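Local coordinates for protein Ulp1-like SUMO protease (Chaetomium thermophilum, PDB 6DG4) that probably cleaves SUMO from its conjugates as a thiol protease of the Ulp1 (peptidase C48) family, this chain being the C-terminal catalytic domain of a longer protein, at residues Arg110-Ala115 against Leu170-Phe175; Ala141-Arg144 against Thr149-His152. One frame throughout, in Å; residues are numbered along the deposited sequence.

Overall arrangement
Contact 2 lies in the core: its eight touching residues are all buried, and strands 137-144 and 149-153 are joined there by backbone hydrogen bonds. Contact 1 is looser and nearer the surface, its centre about 17 Å from the centre of the chain, against about 12 Å for the centre of contact 2; two buried leucines and one exposed phenylalanine meet there without any polar bond between the two segments. Helix 163-177 follows strand 149-153 in the chain, contributes to contact 1 and packs against contact 2. Its Val-173 and Leu-172 press on Ile-143, with Val-173 CG2 4.0 Å from Ile-143 CD1, while Leu-170 covers Val-150. Contact 2 is nested within the chain loop closed by contact 1.

Contact 1: Arg110-Ala115 against Leu170-Phe175; sequences RLLRRA and LELVKF. With SO4 (sulfate ion), chain B.
Leu-112 and Leu-172 take different first torsions: chi1 of -69° sets CG of Leu-112 opposite its carbonyl carbon, whereas 175° sends CG of Leu-172 opposite its backbone N. With each CB directed toward the other helix, methyl meets methyl, Leu-112 CD2 lying 4.2 Å from Leu-172 CD1. The other branch of Leu-112 serves a second partner, CD1 approaching Phe-175 CE2 at 4.5 Å, obliquely to the ring. One forked side chain thus reaches two residues spaced a single helical turn apart. The backbones stay well separated, the nearest CA atoms, of Leu-112 and Leu-172, being 10.2 Å apart, and only 96 Å² is buried between the segments.

In this Ulp1-family catalytic domain, short helix 109-114 and helix 163-177 therefore meet here through side-chain ends. Phe-96 of helix 96-103 touches both leucines and joins the apolar cluster, and Pro-105 packs on Phe-175, which is itself exposed.

Elsewhere on helix 109-114, Arg-113 and Arg-114 hold three of the four oxygens of a sulfate, probably taken from the crystallisation liquor. The Arg-113 chain bends at chi3 and presents one edge of its guanidinium, NE donating to sulfate O1 at 3.0 Å and NH2 to O3 at 3.1 Å. The NE bond is nearly straight, at 171°, and the sulfur lies in the guanidinium plane. Arg-110 N sits 3.4 Å above one face of this group, offset toward its rim. From its extended chain, Arg-114 brings NH1 to a third oxygen, O2, at 3.1 Å.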
loop_
_atom_site.group_PDB
_atom_site.type_symbol
_atom_site.label_atom_id
_atom_site.label_comp_id
_atom_site.label_asym_id
_atom_site.label_seq_id
_atom_site.Cartn_x
_atom_site.Cartn_y
_atom_site.Cartn_z
ATOM N N ARG A 110 1.565 16.718 -11.944
ATOM C CA ARG A 110 0.167 16.310 -12.030
ATOM C C ARG A 110 -0.112 15.146 -11.089
ATOM O O ARG A 110 -1.131 15.138 -10.389
ATOM C CB ARG A 110 -0.189 15.951 -13.475
ATOM C CG ARG A 110 -1.620 15.493 -13.677
ATOM C CD ARG A 110 -1.917 15.202 -15.148
ATOM N N LEU A 111 0.791 14.162 -11.043
ATOM C CA LEU A 111 0.570 13.011 -10.174
ATOM C C LEU A 111 0.655 13.406 -8.703
ATOM O O LEU A 111 -0.138 12.929 -7.886
ATOM C CB LEU A 111 1.547 11.884 -10.508
ATOM C CG LEU A 111 1.379 11.205 -11.870
ATOM C CD1 LEU A 111 2.390 10.085 -12.012
ATOM C CD2 LEU A 111 -0.035 10.667 -12.067
ATOM N N LEU A 112 1.594 14.288 -8.347
ATOM C CA LEU A 112 1.669 14.787 -6.974
ATOM C C LEU A 112 0.383 15.503 -6.585
ATOM O O LEU A 112 -0.169 15.267 -5.506
ATOM C CB LEU A 112 2.873 15.715 -6.815
ATOM C CG LEU A 112 4.220 14.999 -6.891
ATOM C CD1 LEU A 112 5.346 15.993 -7.091
ATOM C CD2 LEU A 112 4.443 14.182 -5.632
ATOM N N ARG A 113 -0.119 16.374 -7.460
ATOM C CA ARG A 113 -1.345 17.104 -7.155
ATOM C C ARG A 113 -2.536 16.163 -7.020
ATOM O O ARG A 113 -3.388 16.356 -6.142
ATOM C CB ARG A 113 -1.588 18.177 -8.217
ATOM C CG ARG A 113 -0.607 19.333 -8.123
ATOM C CD ARG A 113 -0.967 20.489 -9.044
ATOM N NE ARG A 113 -0.907 20.147 -10.466
ATOM C CZ ARG A 113 0.192 20.210 -11.216
ATOM N NH1 ARG A 113 1.349 20.584 -10.683
ATOM N NH2 ARG A 113 0.137 19.890 -12.502
ATOM N N ARG A 114 -2.610 15.127 -7.862
ATOM C CA ARG A 114 -3.727 14.189 -7.785
ATOM C C ARG A 114 -3.698 13.392 -6.489
ATOM O O ARG A 114 -4.753 12.978 -5.991
ATOM C CB ARG A 114 -3.714 13.257 -8.996
ATOM C CG ARG A 114 -4.560 13.765 -10.162
ATOM C CD ARG A 114 -4.227 13.062 -11.473
ATOM N NE ARG A 114 -5.209 13.337 -12.522
ATOM C CZ ARG A 114 -5.375 14.518 -13.115
ATOM N NH1 ARG A 114 -4.635 15.560 -12.760
ATOM N NH2 ARG A 114 -6.293 14.662 -14.061
ATOM N N ALA A 115 -2.510 13.167 -5.933
ATOM C CA ALA A 115 -2.349 12.528 -4.633
ATOM C C ALA A 115 -2.442 13.515 -3.475
ATOM O O ALA A 115 -2.280 13.110 -2.318
ATOM C CB ALA A 115 -1.004 11.796 -4.571
ATOM N N LEU A 170 14.413 10.843 -1.258
ATOM C CA LEU A 170 14.864 12.105 -0.680
ATOM C C LEU A 170 14.931 13.210 -1.728
ATOM O O LEU A 170 14.653 14.374 -1.414
ATOM C CB LEU A 170 16.216 11.924 0.009
ATOM C CG LEU A 170 16.140 11.149 1.327
ATOM C CD1 LEU A 170 17.519 10.681 1.761
ATOM C CD2 LEU A 170 15.526 11.999 2.429
ATOM N N GLU A 171 15.281 12.875 -2.973
ATOM C CA GLU A 171 15.237 13.873 -4.040
ATOM C C GLU A 171 13.814 14.380 -4.247
ATOM O O GLU A 171 13.594 15.582 -4.447
ATOM C CB GLU A 171 15.806 13.281 -5.331
ATOM C CG GLU A 171 17.313 13.036 -5.276
ATOM C CD GLU A 171 17.839 12.191 -6.432
ATOM O OE1 GLU A 171 17.029 11.686 -7.245
ATOM O OE2 GLU A 171 19.077 12.024 -6.520
ATOM N N LEU A 172 12.833 13.478 -4.182
ATOM C CA LEU A 172 11.436 13.874 -4.317
ATOM C C LEU A 172 11.020 14.798 -3.180
ATOM O O LEU A 172 10.362 15.822 -3.405
ATOM C CB LEU A 172 10.554 12.624 -4.346
ATOM C CG LEU A 172 9.040 12.840 -4.360
ATOM C CD1 LEU A 172 8.605 13.556 -5.627
ATOM C CD2 LEU A 172 8.331 11.502 -4.233
ATOM N N VAL A 173 11.378 14.441 -1.946
ATOM C CA VAL A 173 11.042 15.269 -0.790
ATOM C C VAL A 173 11.634 16.666 -0.947
ATOM O O VAL A 173 10.956 17.676 -0.718
ATOM C CB VAL A 173 11.508 14.582 0.508
ATOM C CG1 VAL A 173 11.340 15.506 1.701
ATOM C CG2 VAL A 173 10.739 13.277 0.740
ATOM N N LYS A 174 12.913 16.739 -1.330
ATOM C CA LYS A 174 13.573 18.027 -1.524
ATOM C C LYS A 174 12.869 18.846 -2.594
ATOM O O LYS A 174 12.679 20.059 -2.440
ATOM C CB LYS A 174 15.031 17.786 -1.907
ATOM C CG LYS A 174 15.806 19.057 -2.214
ATOM C CD LYS A 174 17.268 18.750 -2.361
ATOM C CE LYS A 174 18.072 20.022 -2.548
ATOM N NZ LYS A 174 19.528 19.787 -2.337
ATOM N N PHE A 175 12.443 18.193 -3.676
ATOM C CA PHE A 175 11.753 18.913 -4.736
ATOM C C PHE A 175 10.458 19.534 -4.229
ATOM O O PHE A 175 10.147 20.686 -4.555
ATOM C CB PHE A 175 11.451 17.972 -5.899
ATOM C CG PHE A 175 10.619 18.606 -6.965
ATOM C CD1 PHE A 175 11.210 19.375 -7.943
ATOM C CD2 PHE A 175 9.243 18.458 -6.971
ATOM C CE1 PHE A 175 10.442 19.977 -8.928
ATOM C CE2 PHE A 175 8.472 19.060 -7.944
ATOM C CZ PHE A 175 9.072 19.826 -8.917
HETATM S S SO4 B . -3.632 19.455 -13.363
HETATM O O1 SO4 B . -3.251 19.100 -11.999
HETATM O O2 SO4 B . -4.518 18.429 -13.910
HETATM O O3 SO4 B . -2.432 19.553 -14.190
HETATM O O4 SO4 B . -4.323 20.742 -13.353
#

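Contact 2: Ala141-Arg144 against Thr149-His152; sequences AVIR and TVSH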
loop_
_atom_site.group_PDB
_atom_site.type_symbol
_atom_site.label_atom_id
_atom_site.label_comp_id
_atom_site.label_asym_id
_atom_site.label_seq_id
_atom_site.Cartn_x
_atom_site.Cartn_y
_atom_site.Cartn_z
ATOM N N ALA A 141 7.620 1.884 -1.092
ATOM C CA ALA A 141 8.273 3.044 -0.506
ATOM C C ALA A 141 7.268 3.750 0.394
ATOM O O ALA A 141 6.080 3.837 0.072
ATOM C CB ALA A 141 8.784 3.992 -1.589
ATOM N N VAL A 142 7.752 4.239 1.529
ATOM C CA VAL A 142 6.916 4.923 2.505
ATOM C C VAL A 142 7.651 6.182 2.930
ATOM O O VAL A 142 8.773 6.108 3.444
ATOM C CB VAL A 142 6.609 4.042 3.728
ATOM C CG1 VAL A 142 5.670 4.768 4.697
ATOM C CG2 VAL A 142 6.005 2.718 3.297
ATOM N N ILE A 143 7.035 7.328 2.711
ATOM C CA ILE A 143 7.534 8.584 3.246
ATOM C C ILE A 143 6.649 8.945 4.429
ATOM O O ILE A 143 5.417 8.853 4.346
ATOM C CB ILE A 143 7.532 9.689 2.177
ATOM C CG1 ILE A 143 8.392 9.274 0.978
ATOM C CG2 ILE A 143 8.035 10.999 2.774
ATOM C CD1 ILE A 143 8.277 10.210 -0.227
ATOM N N ARG A 144 7.274 9.324 5.540
ATOM C CA ARG A 144 6.560 9.699 6.760
ATOM C C ARG A 144 6.944 11.138 7.073
ATOM O O ARG A 144 7.922 11.390 7.796
ATOM C CB ARG A 144 6.894 8.741 7.897
ATOM C CG ARG A 144 6.560 7.288 7.568
ATOM C CD ARG A 144 7.021 6.350 8.660
ATOM N NE ARG A 144 5.991 6.148 9.666
ATOM C CZ ARG A 144 6.200 5.631 10.870
ATOM N NH1 ARG A 144 7.429 5.322 11.260
ATOM N NH2 ARG A 144 5.170 5.442 11.686
ATOM N N THR A 149 11.182 11.012 7.596
ATOM C CA THR A 149 11.855 9.800 7.154
ATOM C C THR A 149 11.358 9.345 5.791
ATOM O O THR A 149 10.214 9.600 5.396
ATOM C CB THR A 149 11.712 8.630 8.148
ATOM O OG1 THR A 149 10.338 8.239 8.267
ATOM C CG2 THR A 149 12.268 9.021 9.503
ATOM N N VAL A 150 12.246 8.653 5.087
ATOM C CA VAL A 150 11.886 7.879 3.912
ATOM C C VAL A 150 12.306 6.439 4.163
ATOM O O VAL A 150 13.297 6.173 4.853
ATOM C CB VAL A 150 12.531 8.410 2.613
ATOM C CG1 VAL A 150 12.204 9.893 2.412
ATOM C CG2 VAL A 150 14.041 8.181 2.617
ATOM N N SER A 151 11.556 5.508 3.578
ATOM C CA SER A 151 11.833 4.093 3.743
ATOM C C SER A 151 11.481 3.349 2.465
ATOM O O SER A 151 10.599 3.759 1.705
ATOM C CB SER A 151 11.024 3.468 4.889
ATOM O OG SER A 151 11.241 4.143 6.116
ATOM N N HIS A 152 12.166 2.234 2.259
ATOM C CA HIS A 152 11.864 1.311 1.176
ATOM C C HIS A 152 11.790 -0.077 1.787
ATOM O O HIS A 152 12.787 -0.571 2.326
ATOM C CB HIS A 152 12.954 1.380 0.107
ATOM C CG HIS A 152 12.730 0.449 -1.041
ATOM N ND1 HIS A 152 13.742 -0.306 -1.591
ATOM C CD2 HIS A 152 11.609 0.140 -1.734
ATOM C CE1 HIS A 152 13.259 -1.027 -2.585
ATOM N NE2 HIS A 152 11.966 -0.780 -2.689
HETATM O O HOH W 1 9.733 6.410 6.304
HETATM O O HOH W 2 9.862 6.627 10.509
#
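Ile-143 and Val-150 lie side by side and point the same way, Ile-143 CG1 being 4.1 Å from Val-150 CG1 in a non-hydrogen-bonded pair. Ala-141 and His-152 form the next such pair on this face, which helix 163-177 covers: Leu-169 packs on both Ala-141 and Val-150. The His-152 ring has its own partners, Thr-139 at NE2 and Ser-162 at ND1.

On the other face, Arg-144 and Thr-149 also run alongside each other. Thr-149 OG1 occupies the position between backbone N and carbonyl carbon (chi1 64°), which brings it within 3.5 Å of Arg-144 CB. The arginine chain then bends at chi3 and its end leads away, NH1 donating to the backbone O of Ser-2.

These residues belong to an antiparallel beta hairpin, the strand axes 168° apart in direction, within the mixed sheet of the papain-like Ulp1 catalytic domain. In relatives of this family the catalytic histidine and aspartate lie on or beside the ends of two adjoining strands of that sheet. Arg-144 N donates to Thr-149 O at 3.0 Å, while the return bond from Thr-149 N to Arg-144 O is longer, 3.3 Å, and comes from above the carbonyl plane. Val-142 and Ser-151 exchange a further pair, of which the bond from Ser-151 N is clearly bent, at 132°.

Two waters tie the polar groups together. One gives hydrogens to Val-142 O, at 3.0 Å, and to Ser-151 OG, at 2.7 Å, and also bonds Thr-149 OG1; Ser-151 OG has a second partner in Val-189 O. The other accepts from Arg-144 NH1 at 2.9 Å and meets Thr-149 OG1 at 2.8 Å, making this hydroxyl a bridge between both waters.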